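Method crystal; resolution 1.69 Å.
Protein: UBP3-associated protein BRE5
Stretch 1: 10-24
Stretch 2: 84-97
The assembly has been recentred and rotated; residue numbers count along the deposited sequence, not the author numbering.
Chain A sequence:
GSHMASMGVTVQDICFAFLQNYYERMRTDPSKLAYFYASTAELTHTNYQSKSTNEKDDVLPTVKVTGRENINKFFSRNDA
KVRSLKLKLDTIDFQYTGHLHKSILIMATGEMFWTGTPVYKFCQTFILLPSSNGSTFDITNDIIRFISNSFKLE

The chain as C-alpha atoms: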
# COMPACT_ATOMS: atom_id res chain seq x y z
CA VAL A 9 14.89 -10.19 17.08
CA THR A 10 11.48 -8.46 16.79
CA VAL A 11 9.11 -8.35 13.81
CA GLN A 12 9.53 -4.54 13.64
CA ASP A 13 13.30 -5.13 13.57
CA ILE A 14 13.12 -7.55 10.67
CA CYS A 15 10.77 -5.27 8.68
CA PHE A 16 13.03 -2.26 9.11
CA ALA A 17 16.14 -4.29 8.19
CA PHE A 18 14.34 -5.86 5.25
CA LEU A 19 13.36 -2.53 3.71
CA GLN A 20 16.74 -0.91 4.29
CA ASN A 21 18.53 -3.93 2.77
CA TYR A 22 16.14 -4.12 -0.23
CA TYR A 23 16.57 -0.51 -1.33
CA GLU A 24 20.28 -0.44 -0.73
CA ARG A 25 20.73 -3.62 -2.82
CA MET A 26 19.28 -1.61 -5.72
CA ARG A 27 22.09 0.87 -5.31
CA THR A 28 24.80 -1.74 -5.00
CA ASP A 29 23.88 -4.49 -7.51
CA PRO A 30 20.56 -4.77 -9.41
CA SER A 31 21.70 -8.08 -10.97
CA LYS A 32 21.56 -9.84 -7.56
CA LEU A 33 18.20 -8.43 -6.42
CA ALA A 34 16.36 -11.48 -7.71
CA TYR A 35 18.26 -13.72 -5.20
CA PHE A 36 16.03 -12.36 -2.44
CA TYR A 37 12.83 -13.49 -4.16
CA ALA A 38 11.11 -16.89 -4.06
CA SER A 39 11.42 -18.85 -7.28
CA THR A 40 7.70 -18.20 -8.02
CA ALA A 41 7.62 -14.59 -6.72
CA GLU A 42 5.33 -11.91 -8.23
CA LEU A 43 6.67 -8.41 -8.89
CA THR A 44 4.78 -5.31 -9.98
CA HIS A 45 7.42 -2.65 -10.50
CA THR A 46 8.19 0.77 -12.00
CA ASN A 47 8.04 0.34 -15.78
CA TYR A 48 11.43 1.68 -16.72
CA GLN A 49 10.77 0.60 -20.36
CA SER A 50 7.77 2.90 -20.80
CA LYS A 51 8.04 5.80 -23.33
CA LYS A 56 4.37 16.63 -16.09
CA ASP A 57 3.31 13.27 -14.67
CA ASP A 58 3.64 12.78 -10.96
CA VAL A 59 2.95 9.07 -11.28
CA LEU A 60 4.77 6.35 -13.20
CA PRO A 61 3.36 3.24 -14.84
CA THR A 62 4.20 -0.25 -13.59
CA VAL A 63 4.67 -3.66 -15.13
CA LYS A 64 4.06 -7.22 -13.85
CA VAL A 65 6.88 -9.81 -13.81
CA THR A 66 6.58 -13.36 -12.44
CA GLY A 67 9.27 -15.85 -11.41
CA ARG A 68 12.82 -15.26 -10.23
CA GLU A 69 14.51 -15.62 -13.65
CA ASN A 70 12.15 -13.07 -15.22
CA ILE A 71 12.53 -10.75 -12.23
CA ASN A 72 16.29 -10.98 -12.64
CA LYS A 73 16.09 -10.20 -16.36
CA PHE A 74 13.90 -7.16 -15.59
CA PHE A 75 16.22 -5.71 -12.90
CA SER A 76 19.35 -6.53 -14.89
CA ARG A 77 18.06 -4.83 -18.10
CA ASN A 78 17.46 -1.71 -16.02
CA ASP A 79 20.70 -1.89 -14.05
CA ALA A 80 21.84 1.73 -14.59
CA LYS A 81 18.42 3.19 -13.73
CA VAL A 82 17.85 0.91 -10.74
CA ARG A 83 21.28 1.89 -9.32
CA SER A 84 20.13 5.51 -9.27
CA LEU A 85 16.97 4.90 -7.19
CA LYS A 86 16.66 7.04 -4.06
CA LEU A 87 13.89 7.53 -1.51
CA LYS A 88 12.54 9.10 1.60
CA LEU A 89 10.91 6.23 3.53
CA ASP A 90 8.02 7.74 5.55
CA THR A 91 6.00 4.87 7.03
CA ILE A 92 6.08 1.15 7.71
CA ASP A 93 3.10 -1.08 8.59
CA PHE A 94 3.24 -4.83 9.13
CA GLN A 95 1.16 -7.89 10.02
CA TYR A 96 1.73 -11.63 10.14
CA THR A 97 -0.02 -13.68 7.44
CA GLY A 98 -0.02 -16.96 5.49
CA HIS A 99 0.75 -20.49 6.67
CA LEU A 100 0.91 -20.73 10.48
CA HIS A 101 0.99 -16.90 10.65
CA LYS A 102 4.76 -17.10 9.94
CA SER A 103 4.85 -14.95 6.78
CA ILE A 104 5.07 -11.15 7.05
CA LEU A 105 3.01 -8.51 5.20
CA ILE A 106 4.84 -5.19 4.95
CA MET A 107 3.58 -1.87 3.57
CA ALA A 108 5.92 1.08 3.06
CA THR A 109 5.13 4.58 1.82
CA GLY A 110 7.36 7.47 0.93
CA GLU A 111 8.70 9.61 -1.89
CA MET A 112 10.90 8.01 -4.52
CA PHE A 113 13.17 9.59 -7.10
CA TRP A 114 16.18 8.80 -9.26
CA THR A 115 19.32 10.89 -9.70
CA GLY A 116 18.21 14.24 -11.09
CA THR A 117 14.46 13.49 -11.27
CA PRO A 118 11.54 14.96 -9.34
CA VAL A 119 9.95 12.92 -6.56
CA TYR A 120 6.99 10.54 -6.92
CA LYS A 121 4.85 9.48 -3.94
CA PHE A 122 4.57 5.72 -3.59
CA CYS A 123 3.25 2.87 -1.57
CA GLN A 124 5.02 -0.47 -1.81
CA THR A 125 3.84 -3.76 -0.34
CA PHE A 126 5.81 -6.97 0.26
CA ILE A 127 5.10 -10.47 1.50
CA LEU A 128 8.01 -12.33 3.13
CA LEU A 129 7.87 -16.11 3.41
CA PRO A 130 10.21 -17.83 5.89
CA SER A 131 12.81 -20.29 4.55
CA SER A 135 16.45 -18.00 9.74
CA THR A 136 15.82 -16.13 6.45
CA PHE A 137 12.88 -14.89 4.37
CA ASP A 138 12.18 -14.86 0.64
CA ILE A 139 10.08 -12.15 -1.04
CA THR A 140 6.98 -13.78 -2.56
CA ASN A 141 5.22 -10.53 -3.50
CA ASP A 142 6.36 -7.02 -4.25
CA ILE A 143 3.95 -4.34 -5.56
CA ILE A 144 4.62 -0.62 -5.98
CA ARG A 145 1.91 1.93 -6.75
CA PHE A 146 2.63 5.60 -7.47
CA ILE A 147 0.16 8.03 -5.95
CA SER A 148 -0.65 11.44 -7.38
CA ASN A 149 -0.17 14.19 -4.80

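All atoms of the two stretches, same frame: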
# COMPACT_ATOMS: atom_id res chain seq x y z
N THR A 10 12.92 -8.77 16.86
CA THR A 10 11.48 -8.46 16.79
C THR A 10 11.01 -8.33 15.34
O THR A 10 11.82 -8.11 14.44
CB THR A 10 11.11 -7.16 17.55
OG1 THR A 10 11.57 -6.01 16.83
CG2 THR A 10 11.71 -7.16 18.97
N VAL A 11 9.70 -8.48 15.14
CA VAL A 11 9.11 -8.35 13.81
C VAL A 11 9.33 -6.94 13.24
O VAL A 11 9.62 -6.78 12.05
CB VAL A 11 7.62 -8.79 13.78
CG1 VAL A 11 6.78 -8.02 14.79
CG2 VAL A 11 7.04 -8.68 12.37
N GLN A 12 9.23 -5.91 14.09
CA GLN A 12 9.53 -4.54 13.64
C GLN A 12 10.98 -4.43 13.16
O GLN A 12 11.26 -3.82 12.13
CB GLN A 12 9.26 -3.52 14.75
CG GLN A 12 9.38 -2.08 14.26
CD GLN A 12 9.35 -1.07 15.38
OE1 GLN A 12 10.27 -1.01 16.21
NE2 GLN A 12 8.31 -0.25 15.40
N ASP A 13 11.89 -5.03 13.93
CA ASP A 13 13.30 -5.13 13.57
C ASP A 13 13.51 -5.75 12.21
O ASP A 13 14.23 -5.18 11.38
CB ASP A 13 14.08 -5.96 14.60
CG ASP A 13 14.50 -5.16 15.81
OD1 ASP A 13 14.24 -3.93 15.85
OD2 ASP A 13 15.09 -5.77 16.73
N ILE A 14 12.89 -6.90 11.96
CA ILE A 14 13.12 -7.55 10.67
C ILE A 14 12.52 -6.75 9.51
O ILE A 14 13.13 -6.70 8.43
CB ILE A 14 12.84 -9.11 10.62
CG1 ILE A 14 11.57 -9.48 9.84
CG2 ILE A 14 13.08 -9.80 11.99
CD1 ILE A 14 10.30 -9.31 10.60
N CYS A 15 11.38 -6.11 9.73
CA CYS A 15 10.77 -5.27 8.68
C CYS A 15 11.64 -4.07 8.33
O CYS A 15 11.81 -3.75 7.16
CB CYS A 15 9.38 -4.78 9.08
SG CYS A 15 8.19 -6.09 9.18
N PHE A 16 12.20 -3.43 9.35
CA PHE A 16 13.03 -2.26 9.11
C PHE A 16 14.31 -2.66 8.38
O PHE A 16 14.68 -2.01 7.39
CB PHE A 16 13.32 -1.52 10.41
CG PHE A 16 14.04 -0.22 10.21
CD1 PHE A 16 13.32 0.95 10.02
CD2 PHE A 16 15.43 -0.17 10.23
CE1 PHE A 16 13.98 2.17 9.84
CE2 PHE A 16 16.11 1.04 10.05
CZ PHE A 16 15.38 2.22 9.85
N ALA A 17 14.94 -3.75 8.84
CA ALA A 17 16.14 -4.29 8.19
C ALA A 17 15.84 -4.74 6.77
O ALA A 17 16.63 -4.47 5.85
CB ALA A 17 16.74 -5.44 9.00
N PHE A 18 14.72 -5.42 6.58
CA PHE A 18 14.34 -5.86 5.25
C PHE A 18 14.28 -4.71 4.26
O PHE A 18 14.83 -4.79 3.15
CB PHE A 18 12.98 -6.58 5.21
CG PHE A 18 12.51 -6.79 3.82
CD1 PHE A 18 11.60 -5.91 3.25
CD2 PHE A 18 13.09 -7.79 3.03
CE1 PHE A 18 11.22 -6.06 1.91
CE2 PHE A 18 12.72 -7.95 1.69
CZ PHE A 18 11.78 -7.07 1.13
N LEU A 19 13.58 -3.64 4.64
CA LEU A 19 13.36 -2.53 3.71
C LEU A 19 14.68 -1.84 3.43
O LEU A 19 14.99 -1.52 2.28
CB LEU A 19 12.38 -1.54 4.32
CG LEU A 19 10.89 -1.45 3.99
CD1 LEU A 19 10.32 -2.42 2.94
CD2 LEU A 19 10.04 -1.27 5.22
N GLN A 20 15.46 -1.60 4.48
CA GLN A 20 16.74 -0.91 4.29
C GLN A 20 17.64 -1.72 3.37
O GLN A 20 18.20 -1.18 2.41
CB GLN A 20 17.41 -0.54 5.62
CG GLN A 20 18.33 0.67 5.45
CD GLN A 20 18.82 1.29 6.76
OE1 GLN A 20 18.39 0.91 7.85
NE2 GLN A 20 19.73 2.24 6.64
N ASN A 21 17.73 -3.03 3.61
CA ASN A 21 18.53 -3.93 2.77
C ASN A 21 18.07 -4.03 1.31
O ASN A 21 18.90 -4.02 0.39
CB ASN A 21 18.62 -5.32 3.40
CG ASN A 21 19.45 -5.32 4.69
OD1 ASN A 21 20.33 -4.48 4.87
ND2 ASN A 21 19.18 -6.27 5.57
N TYR A 22 16.75 -4.08 1.11
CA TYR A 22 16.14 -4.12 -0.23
C TYR A 22 16.50 -2.90 -1.08
O TYR A 22 16.94 -3.03 -2.22
CB TYR A 22 14.62 -4.20 -0.05
CG TYR A 22 13.81 -4.12 -1.32
CD1 TYR A 22 13.49 -5.27 -2.03
CD2 TYR A 22 13.31 -2.90 -1.78
CE1 TYR A 22 12.71 -5.20 -3.18
CE2 TYR A 22 12.52 -2.81 -2.94
CZ TYR A 22 12.23 -3.97 -3.64
OH TYR A 22 11.46 -3.90 -4.78
N TYR A 23 16.31 -1.70 -0.53
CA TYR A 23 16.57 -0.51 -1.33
C TYR A 23 18.05 -0.27 -1.55
O TYR A 23 18.46 0.22 -2.60
CB TYR A 23 15.90 0.73 -0.76
CG TYR A 23 14.39 0.66 -0.80
CD1 TYR A 23 13.68 0.68 -2.01
CD2 TYR A 23 13.66 0.59 0.39
CE1 TYR A 23 12.26 0.62 -2.02
CE2 TYR A 23 12.27 0.55 0.39
CZ TYR A 23 11.57 0.55 -0.81
OH TYR A 23 10.20 0.50 -0.81
N GLU A 24 18.86 -0.66 -0.58
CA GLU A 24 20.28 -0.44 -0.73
C GLU A 24 20.89 -1.43 -1.72
O GLU A 24 21.85 -1.09 -2.41
CB GLU A 24 20.98 -0.42 0.62
CG GLU A 24 20.64 0.86 1.42
CD GLU A 24 21.25 0.87 2.82
OE1 GLU A 24 21.72 -0.19 3.28
OE2 GLU A 24 21.30 1.96 3.44
N SER A 84 20.27 4.08 -9.55
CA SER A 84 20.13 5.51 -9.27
C SER A 84 18.88 5.80 -8.43
O SER A 84 18.57 6.96 -8.17
CB SER A 84 20.12 6.32 -10.57
OG SER A 84 18.90 6.17 -11.29
N LEU A 85 18.21 4.75 -7.96
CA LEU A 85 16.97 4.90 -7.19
C LEU A 85 17.29 5.42 -5.79
O LEU A 85 18.23 4.96 -5.15
CB LEU A 85 16.21 3.58 -7.13
CG LEU A 85 14.86 3.55 -6.38
CD1 LEU A 85 13.92 2.48 -6.95
CD2 LEU A 85 15.09 3.34 -4.87
N LYS A 86 16.48 6.38 -5.34
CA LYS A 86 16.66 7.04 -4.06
C LYS A 86 15.27 7.20 -3.43
O LYS A 86 14.26 7.23 -4.12
CB LYS A 86 17.29 8.41 -4.31
CG LYS A 86 18.73 8.32 -4.89
CD LYS A 86 19.24 9.66 -5.39
CE LYS A 86 20.62 9.49 -5.98
NZ LYS A 86 21.63 9.63 -4.92
N LEU A 87 15.21 7.29 -2.11
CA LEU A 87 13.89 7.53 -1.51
C LEU A 87 13.97 8.11 -0.13
O LEU A 87 14.99 7.98 0.56
CB LEU A 87 13.01 6.27 -1.48
CG LEU A 87 13.43 5.13 -0.54
CD1 LEU A 87 12.18 4.30 -0.19
CD2 LEU A 87 14.51 4.27 -1.21
N LYS A 88 12.86 8.76 0.22
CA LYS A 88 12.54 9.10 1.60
C LYS A 88 11.49 8.10 2.04
O LYS A 88 10.40 8.03 1.46
CB LYS A 88 12.00 10.52 1.67
CG LYS A 88 11.54 10.92 3.05
CD LYS A 88 11.11 12.38 3.11
CE LYS A 88 10.67 12.73 4.53
NZ LYS A 88 10.35 14.17 4.66
N LEU A 89 11.85 7.25 3.00
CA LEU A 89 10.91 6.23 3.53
C LEU A 89 10.15 6.87 4.69
O LEU A 89 10.76 7.25 5.69
CB LEU A 89 11.69 5.00 4.03
CG LEU A 89 11.15 3.56 4.09
CD1 LEU A 89 11.59 2.83 5.35
CD2 LEU A 89 9.66 3.33 3.70
N ASP A 90 8.83 7.02 4.55
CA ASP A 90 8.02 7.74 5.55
C ASP A 90 7.38 6.83 6.61
O ASP A 90 7.32 7.18 7.80
CB ASP A 90 6.87 8.51 4.89
CG ASP A 90 7.33 9.75 4.11
OD1 ASP A 90 6.71 10.00 3.07
OD2 ASP A 90 8.26 10.47 4.54
N THR A 91 6.82 5.72 6.16
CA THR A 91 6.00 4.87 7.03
C THR A 91 6.22 3.39 6.76
O THR A 91 6.54 2.97 5.64
CB THR A 91 4.47 5.14 6.86
OG1 THR A 91 4.04 4.69 5.58
CG2 THR A 91 4.16 6.64 6.96
N ILE A 92 6.04 2.60 7.82
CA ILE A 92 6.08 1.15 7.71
C ILE A 92 4.90 0.62 8.52
O ILE A 92 4.68 1.07 9.67
CB ILE A 92 7.38 0.56 8.32
CG1 ILE A 92 8.63 1.14 7.62
CG2 ILE A 92 7.34 -0.98 8.29
CD1 ILE A 92 9.97 0.82 8.29
N ASP A 93 4.16 -0.31 7.91
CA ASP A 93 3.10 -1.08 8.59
C ASP A 93 3.37 -2.55 8.35
O ASP A 93 3.80 -2.93 7.27
CB ASP A 93 1.72 -0.76 8.00
CG ASP A 93 1.32 0.68 8.22
OD1 ASP A 93 0.94 1.00 9.36
OD2 ASP A 93 1.41 1.48 7.27
N PHE A 94 3.10 -3.39 9.36
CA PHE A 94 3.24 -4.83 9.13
C PHE A 94 2.17 -5.63 9.84
O PHE A 94 1.60 -5.17 10.84
CB PHE A 94 4.62 -5.34 9.54
CG PHE A 94 4.94 -5.08 10.99
CD1 PHE A 94 4.56 -5.99 11.96
CD2 PHE A 94 5.61 -3.92 11.37
CE1 PHE A 94 4.85 -5.76 13.31
CE2 PHE A 94 5.90 -3.68 12.73
CZ PHE A 94 5.52 -4.59 13.69
N GLN A 95 1.94 -6.84 9.33
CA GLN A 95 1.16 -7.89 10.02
C GLN A 95 1.72 -9.26 9.67
O GLN A 95 2.36 -9.42 8.62
CB GLN A 95 -0.31 -7.86 9.62
CG GLN A 95 -1.09 -6.57 9.91
CD GLN A 95 -2.52 -6.60 9.32
OE1 GLN A 95 -2.81 -7.40 8.43
NE2 GLN A 95 -3.39 -5.73 9.83
N TYR A 96 1.44 -10.26 10.50
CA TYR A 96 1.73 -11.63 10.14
C TYR A 96 0.61 -12.14 9.23
O TYR A 96 -0.51 -11.64 9.27
CB TYR A 96 1.86 -12.51 11.38
CG TYR A 96 3.21 -12.44 12.04
CD1 TYR A 96 3.35 -11.93 13.33
CD2 TYR A 96 4.36 -12.88 11.37
CE1 TYR A 96 4.61 -11.86 13.95
CE2 TYR A 96 5.61 -12.82 11.98
CZ TYR A 96 5.73 -12.31 13.25
OH TYR A 96 6.98 -12.27 13.84
N THR A 97 0.91 -13.17 8.43
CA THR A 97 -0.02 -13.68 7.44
C THR A 97 0.39 -15.09 7.01
O THR A 97 1.41 -15.60 7.47
CB THR A 97 -0.04 -12.75 6.19
OG1 THR A 97 -1.16 -13.09 5.36
CG2 THR A 97 1.26 -12.83 5.38

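The helix of residues 11-24 packs across the strand of residues 85-97. Their axes approach to 9.5 Å, and their N-to-C directions differ by 125°. The start of the strand therefore meets the far end of the helix segment, and the end of the strand meets the helix start. No hydrogen bond crosses the contact. It is held by packing of mostly apolar side chains, and 600 Å² of surface is buried, both sides summed.

Ser-84 precedes the strand and makes no contact with the helix. Leu-85 is buried and points toward the helix. Its CD2 lies 4.2 Å from CD1 of Tyr-23. Lys-86 points away, and its NZ is hydrogen-bonded elsewhere in the structure.

Leu-87 again points toward the helix and makes the closer contact with Tyr-23. Its CD2 is 3.6 Å from Tyr-23 CG, over one face of the ring. Its CD1 sits 3.8 Å from the centroid of the Tyr-23 ring, 12° off the normal, in a CH-pi contact. A branched leucine end suits this place because both methyls can lie against the flat ring.

Lys-88 is out of reach of the helix. Leu-89 points inward and touches Leu-19 loosely, with CD1 4.4 Å from Leu-19 CD2. Asp-90 and Thr-91 do not reach the helix.

Ile-92 meets three helix residues. Its CG1 is 3.7 Å from Leu-19 CD2, its CD1 is 3.8 Å from Phe-16 CD1, and its CG2 is 4.4 Å from Cys-15 CB. CD1 of Ile-92 also lies 3.7 Å from Leu-19 CD2, so this one methyl packs against both Phe-16 and Leu-19. Asp-93 points away, and both its carboxylate oxygens are hydrogen-bonded elsewhere.

Phe-94 has the largest area covered by the other stretch, 94 Å². With chi1 in p, its ring reaches the first turn of the helix. Its CE1 is 3.3 Å from Val-11 CG1, and its CE2 is 3.8 Å from Gln-12 CA. Cys-15 SG lies 3.7 Å from Phe-94 CB and 4.5 Å from the ring centroid, in an oblique sulfur-aromatic contact. The small Cys-15 side chain fits where the backbones run near each other: its CA is 7.6 Å from Phe-94 CA.

Gln-95 points away. Tyr-96 starts sideways, but its end comes nearer. Its OH is 3.5 Å from Val-11 CB, and its CZ is 4.0 Å from Val-11 CG2. Val-11 thus packs against both aromatic residues. Thr-97 ends the stretch out of reach.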